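Local coordinates for protein ribokinase (Staphylococcus aureus, PDB 3RY7) that phosphorylates D-ribose at O-5 using ATP and magnesium, and is activated by monovalent cations, at residues 262-265 / 269-272; 226-231 / 277-282; 206-211 / 217-222; 43-48 / 252-257. All coordinates share one frame; numbering follows the deposited sequence.

Coming from the N terminus, the chain opens interaction 4 at 43-48 and closes it only at 252-257, bringing the substrate-side helix 42-52 onto helix 252-263. Interaction 3 (206-211 / 217-222) falls entirely within that long loop and packs helix 201-213 on strand 218-222 of the large sheet. Interaction 2 opens next, at 226-231 on the neighbouring strand, but closes at 277-282, beyond the end of interaction 4, and the two therefore cross. Interaction 1 (262-265 / 269-272) lies within the loop of interaction 2, joining the end of helix 252-263 to the start of helix 271-283. Together they tie the large sheet to the helices around the nucleotide and substrate sites.

Interaction 1: 262-265 / 269-272; sequences SRLN and DNLA
N270 bridges back to R263 and N265 in a polar two-point contact at the short loop between helix 252-263 and helix 271-283, toward the periphery of the chain. Its amide serves the backbone that the first helix leaves behind as it ends: N270 ND2 donates to R263 O (3.0 Å), lying above that carbonyl's plane, while N270 OD1 accepts the amide N of N265 in a nearly straight bond of 2.9 Å (N-H...O 171°). A chi1 of 71°, with CG between the backbone N and the carbonyl carbon, swings the amide back across the loop. Although N270 holds the N-cap position of helix 271-283, its side chain makes no capping bond; ND2 has a weak second bond to D273 instead.

N265 answers from the other side of the connection. Its amide stacks on that of N270, the planes 15° apart, and N265 ND2 donates to the syn lone pair of D269 OD2 at 3.0 Å, with amide and carboxylate turned steeply to each other. Beneath this polar layer, L264 CD2 presses on L271 CD1 at 3.4 Å, tighter than usual for two carbons, and also touches N270 OD1. Alongside, the guanidinium of R263 makes a cation-pi contact with F277. The result is a short helix-loop-helix connection within the PfkB-family kinase fold, the first helix's C-terminal backbone being held by an asparagine amide at the start of the second.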
loop_
_atom_site.group_PDB
_atom_site.type_symbol
_atom_site.label_atom_id
_atom_site.label_comp_id
_atom_site.label_asym_id
_atom_site.label_seq_id
_atom_site.Cartn_x
_atom_site.Cartn_y
_atom_site.Cartn_z
ATOM N N SER A 262 -23.792 1.147 4.636
ATOM C CA SER A 262 -23.811 2.569 4.270
ATOM C C SER A 262 -24.779 2.851 3.105
ATOM O O SER A 262 -25.352 3.937 2.992
ATOM C CB SER A 262 -22.398 3.051 3.893
ATOM O OG SER A 262 -21.965 2.518 2.642
ATOM N N ARG A 263 -24.958 1.845 2.258
ATOM C CA ARG A 263 -25.672 1.987 0.999
ATOM C C ARG A 263 -27.130 1.501 1.082
ATOM O O ARG A 263 -27.982 1.937 0.301
ATOM C CB ARG A 263 -24.905 1.226 -0.092
ATOM C CG ARG A 263 -25.608 1.115 -1.435
ATOM C CD ARG A 263 -26.047 2.480 -1.934
ATOM N NE ARG A 263 -24.920 3.363 -2.211
ATOM C CZ ARG A 263 -24.393 3.539 -3.422
ATOM N NH1 ARG A 263 -24.888 2.884 -4.473
ATOM N NH2 ARG A 263 -23.370 4.379 -3.580
ATOM N N LEU A 264 -27.413 0.614 2.036
ATOM C CA LEU A 264 -28.744 0.014 2.175
ATOM C C LEU A 264 -29.807 1.043 2.512
ATOM O O LEU A 264 -29.653 1.811 3.464
ATOM C CB LEU A 264 -28.744 -1.029 3.287
ATOM C CG LEU A 264 -29.309 -2.412 2.969
ATOM C CD1 LEU A 264 -29.764 -3.083 4.251
ATOM C CD2 LEU A 264 -30.435 -2.368 1.945
ATOM N N ASN A 265 -30.889 1.059 1.740
ATOM C CA ASN A 265 -32.041 1.887 2.095
ATOM C C ASN A 265 -32.762 1.247 3.268
ATOM O O ASN A 265 -32.695 0.026 3.447
ATOM C CB ASN A 265 -32.998 2.043 0.906
ATOM C CG ASN A 265 -32.429 2.923 -0.186
ATOM O OD1 ASN A 265 -31.503 3.707 0.049
ATOM N ND2 ASN A 265 -32.986 2.808 -1.390
ATOM N N ASP A 269 -35.073 -1.967 -0.321
ATOM C CA ASP A 269 -35.549 -2.191 -1.691
ATOM C C ASP A 269 -34.381 -2.286 -2.679
ATOM O O ASP A 269 -34.576 -2.594 -3.856
ATOM C CB ASP A 269 -36.539 -1.091 -2.111
ATOM C CG ASP A 269 -35.922 0.308 -2.063
ATOM O OD1 ASP A 269 -36.672 1.311 -2.002
ATOM O OD2 ASP A 269 -34.676 0.408 -2.079
ATOM N N ASN A 270 -33.170 -2.033 -2.179
ATOM C CA ASN A 270 -31.955 -2.020 -2.990
ATOM C C ASN A 270 -30.886 -2.986 -2.481
ATOM O O ASN A 270 -29.704 -2.658 -2.455
ATOM C CB ASN A 270 -31.373 -0.611 -3.053
ATOM C CG ASN A 270 -30.773 -0.174 -1.731
ATOM O OD1 ASN A 270 -31.266 -0.537 -0.662
ATOM N ND2 ASN A 270 -29.707 0.610 -1.794
ATOM N N LEU A 271 -31.309 -4.177 -2.083
ATOM C CA LEU A 271 -30.378 -5.192 -1.611
ATOM C C LEU A 271 -29.237 -5.455 -2.594
ATOM O O LEU A 271 -28.075 -5.426 -2.208
ATOM C CB LEU A 271 -31.112 -6.502 -1.311
ATOM C CG LEU A 271 -31.383 -6.765 0.171
ATOM C CD1 LEU A 271 -31.547 -5.458 0.894
ATOM C CD2 LEU A 271 -32.616 -7.643 0.380
ATOM N N ALA A 272 -29.569 -5.730 -3.855
ATOM C CA ALA A 272 -28.547 -6.068 -4.849
ATOM C C ALA A 272 -27.587 -4.900 -5.150
ATOM O O ALA A 272 -26.390 -5.110 -5.315
ATOM C CB ALA A 272 -29.193 -6.599 -6.140
#

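Interaction 2: 226-231 / 277-282; sequences QGTYFA and FGNKAS
T228 and N279 make the one direct touch between strand 228-231 and helix 271-283 within these segments, and it is a side-chain hydrogen bond from amide to hydroxyl. N279 ND2 donates to T228 OG1 at 3.1 Å with an N-H...O angle of 161°, and the hydroxyl lies almost in the plane of the amide. N279 OD1 is a little farther from T228 OG1, at 3.5 Å, so it is the NH2 end that the amide offers to the strand. With CG beside its backbone N (chi1 -83°), N279 extends from the helix toward the sheet, and T228 meets it with OG1 beside its own backbone N while CG2 takes the position anti to that N.

Tight packing surrounds this buried bond rather than crossing it directly: T228 and F230 rest on I275 one turn earlier in the helix, and N279 lies against F256 of helix 252-263. The loose side is small. Q226, ahead of the strand, is exposed, and the partly exposed K280 leaves from another side of the helix. At the subunit contact, F277, K280 and A281 pack on V301 of the second subunit. Just before T228, G227 takes a positive phi (94°), a conformation suited to a residue without CB. Q226, G227 and N279 probably all bind ATP, which would make T228 a second-shell partner of N279. The arrangement is a strand-to-helix bond in the probable ATP pocket of a PfkB-family kinase.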
loop_
_atom_site.group_PDB
_atom_site.type_symbol
_atom_site.label_atom_id
_atom_site.label_comp_id
_atom_site.label_asym_id
_atom_site.label_seq_id
_atom_site.Cartn_x
_atom_site.Cartn_y
_atom_site.Cartn_z
ATOM N N GLN A 226 -16.295 -16.523 -4.782
ATOM C CA GLN A 226 -17.583 -16.900 -5.373
ATOM C C GLN A 226 -18.657 -15.807 -5.274
ATOM O O GLN A 226 -19.761 -15.972 -5.793
ATOM C CB GLN A 226 -18.095 -18.208 -4.756
ATOM C CG GLN A 226 -17.456 -19.472 -5.329
ATOM C CD GLN A 226 -15.932 -19.416 -5.341
ATOM O OE1 GLN A 226 -15.316 -19.604 -4.266
ATOM N NE2 GLN A 226 -15.344 -19.190 -6.428
ATOM N N GLY A 227 -18.328 -14.698 -4.616
ATOM C CA GLY A 227 -19.223 -13.559 -4.523
ATOM C C GLY A 227 -20.092 -13.550 -3.271
ATOM O O GLY A 227 -19.624 -13.851 -2.167
ATOM N N THR A 228 -21.362 -13.199 -3.456
ATOM C CA THR A 228 -22.318 -13.070 -2.357
ATOM C C THR A 228 -23.697 -13.592 -2.748
ATOM O O THR A 228 -24.209 -13.253 -3.809
ATOM C CB THR A 228 -22.523 -11.593 -1.950
ATOM O OG1 THR A 228 -21.274 -10.893 -1.975
ATOM C CG2 THR A 228 -23.132 -11.511 -0.550
ATOM N N TYR A 229 -24.295 -14.400 -1.875
ATOM C CA TYR A 229 -25.685 -14.822 -2.013
ATOM C C TYR A 229 -26.593 -14.056 -1.047
ATOM O O TYR A 229 -26.220 -13.784 0.100
ATOM C CB TYR A 229 -25.801 -16.330 -1.758
ATOM C CG TYR A 229 -27.218 -16.888 -1.768
ATOM C CD1 TYR A 229 -27.831 -17.286 -0.584
ATOM C CD2 TYR A 229 -27.935 -17.026 -2.955
ATOM C CE1 TYR A 229 -29.121 -17.802 -0.571
ATOM C CE2 TYR A 229 -29.227 -17.545 -2.956
ATOM C CZ TYR A 229 -29.813 -17.929 -1.753
ATOM O OH TYR A 229 -31.088 -18.442 -1.717
ATOM N N PHE A 230 -27.785 -13.694 -1.507
ATOM C CA PHE A 230 -28.777 -13.159 -0.590
ATOM C C PHE A 230 -30.190 -13.709 -0.801
ATOM O O PHE A 230 -30.525 -14.247 -1.860
ATOM C CB PHE A 230 -28.743 -11.628 -0.554
ATOM C CG PHE A 230 -29.562 -10.962 -1.611
ATOM C CD1 PHE A 230 -29.014 -10.672 -2.843
ATOM C CD2 PHE A 230 -30.873 -10.598 -1.360
ATOM C CE1 PHE A 230 -29.753 -10.037 -3.819
ATOM C CE2 PHE A 230 -31.630 -9.962 -2.333
ATOM C CZ PHE A 230 -31.068 -9.682 -3.568
ATOM N N ALA A 231 -31.000 -13.597 0.241
ATOM C CA ALA A 231 -32.391 -14.031 0.210
ATOM C C ALA A 231 -33.265 -13.239 1.190
ATOM O O ALA A 231 -32.822 -12.855 2.287
ATOM C CB ALA A 231 -32.481 -15.518 0.516
ATOM N N PHE A 277 -22.202 -2.342 -4.347
ATOM C CA PHE A 277 -21.389 -1.305 -3.729
ATOM C C PHE A 277 -20.461 -1.851 -2.639
ATOM O O PHE A 277 -19.308 -1.432 -2.536
ATOM C CB PHE A 277 -22.293 -0.241 -3.138
ATOM C CG PHE A 277 -21.557 0.914 -2.522
ATOM C CD1 PHE A 277 -21.231 2.033 -3.284
ATOM C CD2 PHE A 277 -21.218 0.904 -1.174
ATOM C CE1 PHE A 277 -20.564 3.118 -2.719
ATOM C CE2 PHE A 277 -20.552 1.983 -0.601
ATOM C CZ PHE A 277 -20.229 3.094 -1.378
ATOM N N GLY A 278 -20.969 -2.776 -1.828
ATOM C CA GLY A 278 -20.169 -3.404 -0.792
ATOM C C GLY A 278 -19.027 -4.206 -1.390
ATOM O O GLY A 278 -17.907 -4.206 -0.875
ATOM N N ASN A 279 -19.317 -4.911 -2.477
ATOM C CA ASN A 279 -18.303 -5.706 -3.152
ATOM C C ASN A 279 -17.269 -4.821 -3.858
ATOM O O ASN A 279 -16.100 -5.198 -3.962
ATOM C CB ASN A 279 -18.941 -6.717 -4.109
ATOM C CG ASN A 279 -19.394 -7.996 -3.397
ATOM O OD1 ASN A 279 -18.732 -8.481 -2.471
ATOM N ND2 ASN A 279 -20.522 -8.555 -3.841
ATOM N N LYS A 280 -17.692 -3.640 -4.313
ATOM C CA LYS A 280 -16.751 -2.659 -4.851
ATOM C C LYS A 280 -15.779 -2.230 -3.762
ATOM O O LYS A 280 -14.566 -2.449 -3.875
ATOM C CB LYS A 280 -17.465 -1.427 -5.417
ATOM C CG LYS A 280 -17.986 -1.597 -6.843
ATOM C CD LYS A 280 -18.815 -0.393 -7.271
ATOM C CE LYS A 280 -19.630 -0.685 -8.532
ATOM N NZ LYS A 280 -20.531 0.454 -8.908
ATOM N N ALA A 281 -16.323 -1.624 -2.707
ATOM C CA ALA A 281 -15.518 -1.140 -1.592
ATOM C C ALA A 281 -14.509 -2.197 -1.194
ATOM O O ALA A 281 -13.320 -1.919 -1.073
ATOM C CB ALA A 281 -16.403 -0.783 -0.419
ATOM N N SER A 282 -14.986 -3.424 -1.031
ATOM C CA SER A 282 -14.130 -4.537 -0.642
ATOM C C SER A 282 -12.958 -4.807 -1.612
ATOM O O SER A 282 -11.865 -5.192 -1.180
ATOM C CB SER A 282 -14.974 -5.796 -0.476
ATOM O OG SER A 282 -14.177 -6.893 -0.113
#

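Interaction 3: 206-211 / 217-222; sequences DNANYF and KTVLIT
F211 and V219 lead the contact inside a beta-alpha-beta crossover: helix 201-213 lies on the large sheet and runs back along strand 218-222, which pairs in parallel with strand 182-183. V219 CG2 sits 3.5 Å from F211 CB and CG1 lies 3.8 Å from F211 CD2, meeting the ring obliquely. The valine's torsion (chi1 -178°) explains this fork, sending CG1 anti to the backbone N and leaving CG2 beside it, so that both methyls reach the helix. V219 CG2 also comes within 4.1 Å of the backbone O of A208, whose CB meets CG1 at the looser distance of 4.5 Å. Farther along the strand, I221 brings the end of its extended chain, CD1, to 3.7 Å from N207 CB. The contact is van der Waals packing of buried residues.

The axes of the two segments approach to 8.5 Å and their directions differ by 145°, not far from antiparallel. A208 and V219 have the nearest CA atoms. From the other face of the strand, L220 packs on F256 and F260 of helix 252-263. Strand 228-231 lies alongside, bonded to V219 through A231 and to I221 through Y229, and both Y229 and A231 also touch A208. Helix 187-194 lies nearby, with L193 against F211. Within the helix segment, Y210 CD1 stands 3.5 Å above one face of the F211 ring, offset toward its rim.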
loop_
_atom_site.group_PDB
_atom_site.type_symbol
_atom_site.label_atom_id
_atom_site.label_comp_id
_atom_site.label_asym_id
_atom_site.label_seq_id
_atom_site.Cartn_x
_atom_site.Cartn_y
_atom_site.Cartn_z
ATOM N N ASP A 206 -31.296 -23.544 1.085
ATOM C CA ASP A 206 -31.604 -24.271 2.319
ATOM C C ASP A 206 -31.167 -23.495 3.568
ATOM O O ASP A 206 -31.868 -23.476 4.579
ATOM C CB ASP A 206 -30.952 -25.657 2.308
ATOM C CG ASP A 206 -31.508 -26.564 1.212
ATOM O OD1 ASP A 206 -32.678 -26.367 0.802
ATOM O OD2 ASP A 206 -30.770 -27.474 0.767
ATOM N N ASN A 207 -29.991 -22.878 3.491
ATOM C CA ASN A 207 -29.488 -21.998 4.553
ATOM C C ASN A 207 -30.403 -20.800 4.779
ATOM O O ASN A 207 -30.916 -20.601 5.883
ATOM C CB ASN A 207 -28.049 -21.540 4.241
ATOM C CG ASN A 207 -27.013 -22.456 4.849
ATOM O OD1 ASN A 207 -26.571 -23.428 4.229
ATOM N ND2 ASN A 207 -26.650 -22.176 6.085
ATOM N N ALA A 208 -30.633 -20.028 3.722
ATOM C CA ALA A 208 -31.576 -18.921 3.794
ATOM C C ALA A 208 -32.883 -19.340 4.477
ATOM O O ALA A 208 -33.383 -18.648 5.359
ATOM C CB ALA A 208 -31.849 -18.371 2.414
ATOM N N ASN A 209 -33.426 -20.483 4.070
ATOM C CA ASN A 209 -34.719 -20.930 4.575
ATOM C C ASN A 209 -34.680 -21.205 6.062
ATOM O O ASN A 209 -35.654 -20.956 6.785
ATOM C CB ASN A 209 -35.219 -22.158 3.806
ATOM C CG ASN A 209 -35.910 -21.780 2.505
ATOM O OD1 ASN A 209 -36.531 -20.721 2.409
ATOM N ND2 ASN A 209 -35.807 -22.647 1.501
ATOM N N TYR A 210 -33.547 -21.720 6.522
ATOM C CA TYR A 210 -33.344 -21.877 7.945
ATOM C C TYR A 210 -33.444 -20.522 8.636
ATOM O O TYR A 210 -34.218 -20.366 9.584
ATOM C CB TYR A 210 -31.998 -22.515 8.271
ATOM C CG TYR A 210 -31.720 -22.391 9.743
ATOM C CD1 TYR A 210 -30.851 -21.419 10.224
ATOM C CD2 TYR A 210 -32.382 -23.200 10.665
ATOM C CE1 TYR A 210 -30.613 -21.283 11.575
ATOM C CE2 TYR A 210 -32.158 -23.068 12.026
ATOM C CZ TYR A 210 -31.268 -22.108 12.476
ATOM O OH TYR A 210 -31.031 -21.960 13.825
ATOM N N PHE A 211 -32.676 -19.537 8.161
ATOM C CA PHE A 211 -32.677 -18.220 8.813
ATOM C C PHE A 211 -34.034 -17.524 8.761
ATOM O O PHE A 211 -34.487 -16.966 9.759
ATOM C CB PHE A 211 -31.537 -17.305 8.314
ATOM C CG PHE A 211 -30.172 -17.838 8.643
ATOM C CD1 PHE A 211 -29.793 -18.024 9.961
ATOM C CD2 PHE A 211 -29.296 -18.208 7.646
ATOM C CE1 PHE A 211 -28.562 -18.541 10.280
ATOM C CE2 PHE A 211 -28.061 -18.729 7.958
ATOM C CZ PHE A 211 -27.691 -18.893 9.284
ATOM N N LYS A 217 -35.199 -11.611 8.670
ATOM C CA LYS A 217 -35.867 -11.181 7.443
ATOM C C LYS A 217 -34.981 -11.147 6.195
ATOM O O LYS A 217 -35.466 -11.304 5.074
ATOM C CB LYS A 217 -36.483 -9.805 7.644
ATOM C CG LYS A 217 -37.986 -9.784 7.486
ATOM C CD LYS A 217 -38.679 -10.231 8.747
ATOM C CE LYS A 217 -39.591 -9.125 9.250
ATOM N NZ LYS A 217 -40.831 -9.657 9.909
ATOM N N THR A 218 -33.690 -10.916 6.393
ATOM C CA THR A 218 -32.751 -10.789 5.281
ATOM C C THR A 218 -31.490 -11.556 5.566
ATOM O O THR A 218 -30.887 -11.416 6.638
ATOM C CB THR A 218 -32.363 -9.351 5.031
ATOM O OG1 THR A 218 -33.554 -8.579 4.831
ATOM C CG2 THR A 218 -31.438 -9.264 3.800
ATOM N N VAL A 219 -31.097 -12.368 4.595
ATOM C CA VAL A 219 -29.957 -13.255 4.730
ATOM C C VAL A 219 -28.962 -12.978 3.616
ATOM O O VAL A 219 -29.347 -12.922 2.450
ATOM C CB VAL A 219 -30.398 -14.726 4.650
ATOM C CG1 VAL A 219 -29.209 -15.653 4.830
ATOM C CG2 VAL A 219 -31.464 -15.009 5.707
ATOM N N LEU A 220 -27.698 -12.764 3.984
ATOM C CA LEU A 220 -26.588 -12.746 3.022
ATOM C C LEU A 220 -25.584 -13.797 3.431
ATOM O O LEU A 220 -25.254 -13.928 4.615
ATOM C CB LEU A 220 -25.847 -11.414 2.999
ATOM C CG LEU A 220 -26.477 -10.199 2.349
ATOM C CD1 LEU A 220 -27.813 -9.865 3.016
ATOM C CD2 LEU A 220 -25.490 -9.041 2.448
ATOM N N ILE A 221 -25.089 -14.544 2.459
ATOM C CA ILE A 221 -23.977 -15.424 2.717
ATOM C C ILE A 221 -22.824 -14.970 1.839
ATOM O O ILE A 221 -22.914 -15.011 0.609
ATOM C CB ILE A 221 -24.319 -16.880 2.426
ATOM C CG1 ILE A 221 -25.612 -17.272 3.156
ATOM C CG2 ILE A 221 -23.156 -17.792 2.819
ATOM C CD1 ILE A 221 -26.047 -18.709 2.915
ATOM N N THR A 222 -21.758 -14.499 2.471
ATOM C CA THR A 222 -20.570 -14.099 1.737
ATOM C C THR A 222 -19.827 -15.361 1.294
ATOM O O THR A 222 -19.675 -16.316 2.071
ATOM C CB THR A 222 -19.677 -13.180 2.583
ATOM O OG1 THR A 222 -19.426 -13.784 3.860
ATOM C CG2 THR A 222 -20.348 -11.829 2.765
#

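Interaction 4: 43-48 / 252-257; sequences GANQAI and AGDTFI
D254 offers its flat carboxylate to two amides from helix 42-52, those of N45 and Q46, one amide on each oxygen. N45 ND2 reaches D254 OD2 on the anti side at 3.0 Å, close to the carboxylate plane. Q46 NE2 meets D254 OD1 at 2.9 Å from above that plane, 39° out of it, its own amide turned 55° from the carboxylate. With CG beside its backbone N and its chain extended beyond CG, Q46 carries this amide across to D254 and I257. On one face of the Q46 amide lies I257, with CG2 3.5 Å from OE1 and CD1 3.5 Å from NE2. The amide's rotation is fixed further by Q140 NE2, which donates to OE1, and by N165 OD1, which accepts from NE2.

D254 is very probably the proton acceptor of the kinase and N45 a substrate-binding residue, so the two amide bonds are consistent with holding the carboxylate in place at the probable ribose site. N45 OD1 in turn bonds Q292 of the second subunit.

The two helix segments cross at -45° with axes 7.9 Å apart near the centre of the chain. Strand 136-140 borders the pair, V138 touching both Q46 and I257, while helix 271-283 backs helix 252-263 through F256 and T255.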
loop_
_atom_site.group_PDB
_atom_site.type_symbol
_atom_site.label_atom_id
_atom_site.label_comp_id
_atom_site.label_asym_id
_atom_site.label_seq_id
_atom_site.Cartn_x
_atom_site.Cartn_y
_atom_site.Cartn_z
ATOM N N GLY A 43 -15.026 -4.643 14.741
ATOM C CA GLY A 43 -15.808 -3.442 15.000
ATOM C C GLY A 43 -15.135 -2.178 14.502
ATOM O O GLY A 43 -15.761 -1.355 13.819
ATOM N N ALA A 44 -13.860 -2.003 14.852
ATOM C CA ALA A 44 -13.106 -0.838 14.358
ATOM C C ALA A 44 -13.043 -0.803 12.813
ATOM O O ALA A 44 -13.239 0.239 12.198
ATOM C CB ALA A 44 -11.690 -0.801 14.962
ATOM N N ASN A 45 -12.775 -1.954 12.207
ATOM C CA ASN A 45 -12.724 -2.057 10.751
ATOM C C ASN A 45 -14.051 -1.631 10.141
ATOM O O ASN A 45 -14.094 -0.813 9.221
ATOM C CB ASN A 45 -12.424 -3.498 10.316
ATOM C CG ASN A 45 -10.983 -3.930 10.596
ATOM O OD1 ASN A 45 -10.133 -3.129 10.989
ATOM N ND2 ASN A 45 -10.714 -5.211 10.396
ATOM N N GLN A 46 -15.146 -2.187 10.657
ATOM C CA GLN A 46 -16.451 -1.927 10.060
ATOM C C GLN A 46 -16.864 -0.488 10.305
ATOM O O GLN A 46 -17.468 0.140 9.446
ATOM C CB GLN A 46 -17.503 -2.933 10.565
ATOM C CG GLN A 46 -17.227 -4.369 10.060
ATOM C CD GLN A 46 -18.220 -5.394 10.574
ATOM O OE1 GLN A 46 -19.278 -5.034 11.086
ATOM N NE2 GLN A 46 -17.890 -6.678 10.428
ATOM N N ALA A 47 -16.506 0.040 11.473
ATOM C CA ALA A 47 -16.816 1.421 11.820
ATOM C C ALA A 47 -16.103 2.406 10.886
ATOM O O ALA A 47 -16.704 3.351 10.388
ATOM C CB ALA A 47 -16.445 1.696 13.275
ATOM N N ILE A 48 -14.812 2.182 10.661
ATOM C CA ILE A 48 -14.034 3.034 9.772
ATOM C C ILE A 48 -14.533 2.913 8.328
ATOM O O ILE A 48 -14.605 3.899 7.616
ATOM C CB ILE A 48 -12.524 2.694 9.834
ATOM C CG1 ILE A 48 -11.917 3.221 11.142
ATOM C CG2 ILE A 48 -11.791 3.268 8.610
ATOM C CD1 ILE A 48 -10.606 2.544 11.526
ATOM N N ALA A 252 -11.188 -7.050 4.112
ATOM C CA ALA A 252 -12.115 -6.964 2.984
ATOM C C ALA A 252 -13.547 -7.291 3.419
ATOM O O ALA A 252 -14.482 -6.589 3.056
ATOM C CB ALA A 252 -11.676 -7.900 1.863
ATOM N N GLY A 253 -13.697 -8.365 4.190
ATOM C CA GLY A 253 -14.995 -8.765 4.731
ATOM C C GLY A 253 -15.672 -7.649 5.511
ATOM O O GLY A 253 -16.863 -7.354 5.317
ATOM N N ASP A 254 -14.904 -7.011 6.389
ATOM C CA ASP A 254 -15.449 -5.957 7.239
ATOM C C ASP A 254 -15.762 -4.739 6.415
ATOM O O ASP A 254 -16.733 -4.031 6.686
ATOM C CB ASP A 254 -14.471 -5.604 8.364
ATOM C CG ASP A 254 -14.284 -6.744 9.339
ATOM O OD1 ASP A 254 -15.271 -7.483 9.592
ATOM O OD2 ASP A 254 -13.154 -6.900 9.853
ATOM N N THR A 255 -14.928 -4.498 5.402
ATOM C CA THR A 255 -15.138 -3.386 4.474
ATOM C C THR A 255 -16.420 -3.607 3.651
ATOM O O THR A 255 -17.144 -2.661 3.352
ATOM C CB THR A 255 -13.914 -3.193 3.531
ATOM O OG1 THR A 255 -12.743 -2.897 4.312
ATOM C CG2 THR A 255 -14.167 -2.078 2.512
ATOM N N PHE A 256 -16.701 -4.860 3.298
ATOM C CA PHE A 256 -17.937 -5.182 2.577
ATOM C C PHE A 256 -19.157 -4.826 3.437
ATOM O O PHE A 256 -20.096 -4.182 2.971
ATOM C CB PHE A 256 -17.979 -6.666 2.196
ATOM C CG PHE A 256 -19.333 -7.123 1.711
ATOM C CD1 PHE A 256 -19.785 -6.774 0.441
ATOM C CD2 PHE A 256 -20.166 -7.892 2.535
ATOM C CE1 PHE A 256 -21.046 -7.189 -0.003
ATOM C CE2 PHE A 256 -21.424 -8.304 2.101
ATOM C CZ PHE A 256 -21.865 -7.954 0.830
ATOM N N ILE A 257 -19.121 -5.236 4.704
ATOM C CA ILE A 257 -20.231 -4.987 5.624
ATOM C C ILE A 257 -20.443 -3.505 5.880
ATOM O O ILE A 257 -21.576 -3.021 5.890
ATOM C CB ILE A 257 -20.028 -5.731 6.951
ATOM C CG1 ILE A 257 -20.278 -7.216 6.725
ATOM C CG2 ILE A 257 -20.973 -5.196 8.005
ATOM C CD1 ILE A 257 -19.462 -8.096 7.597
#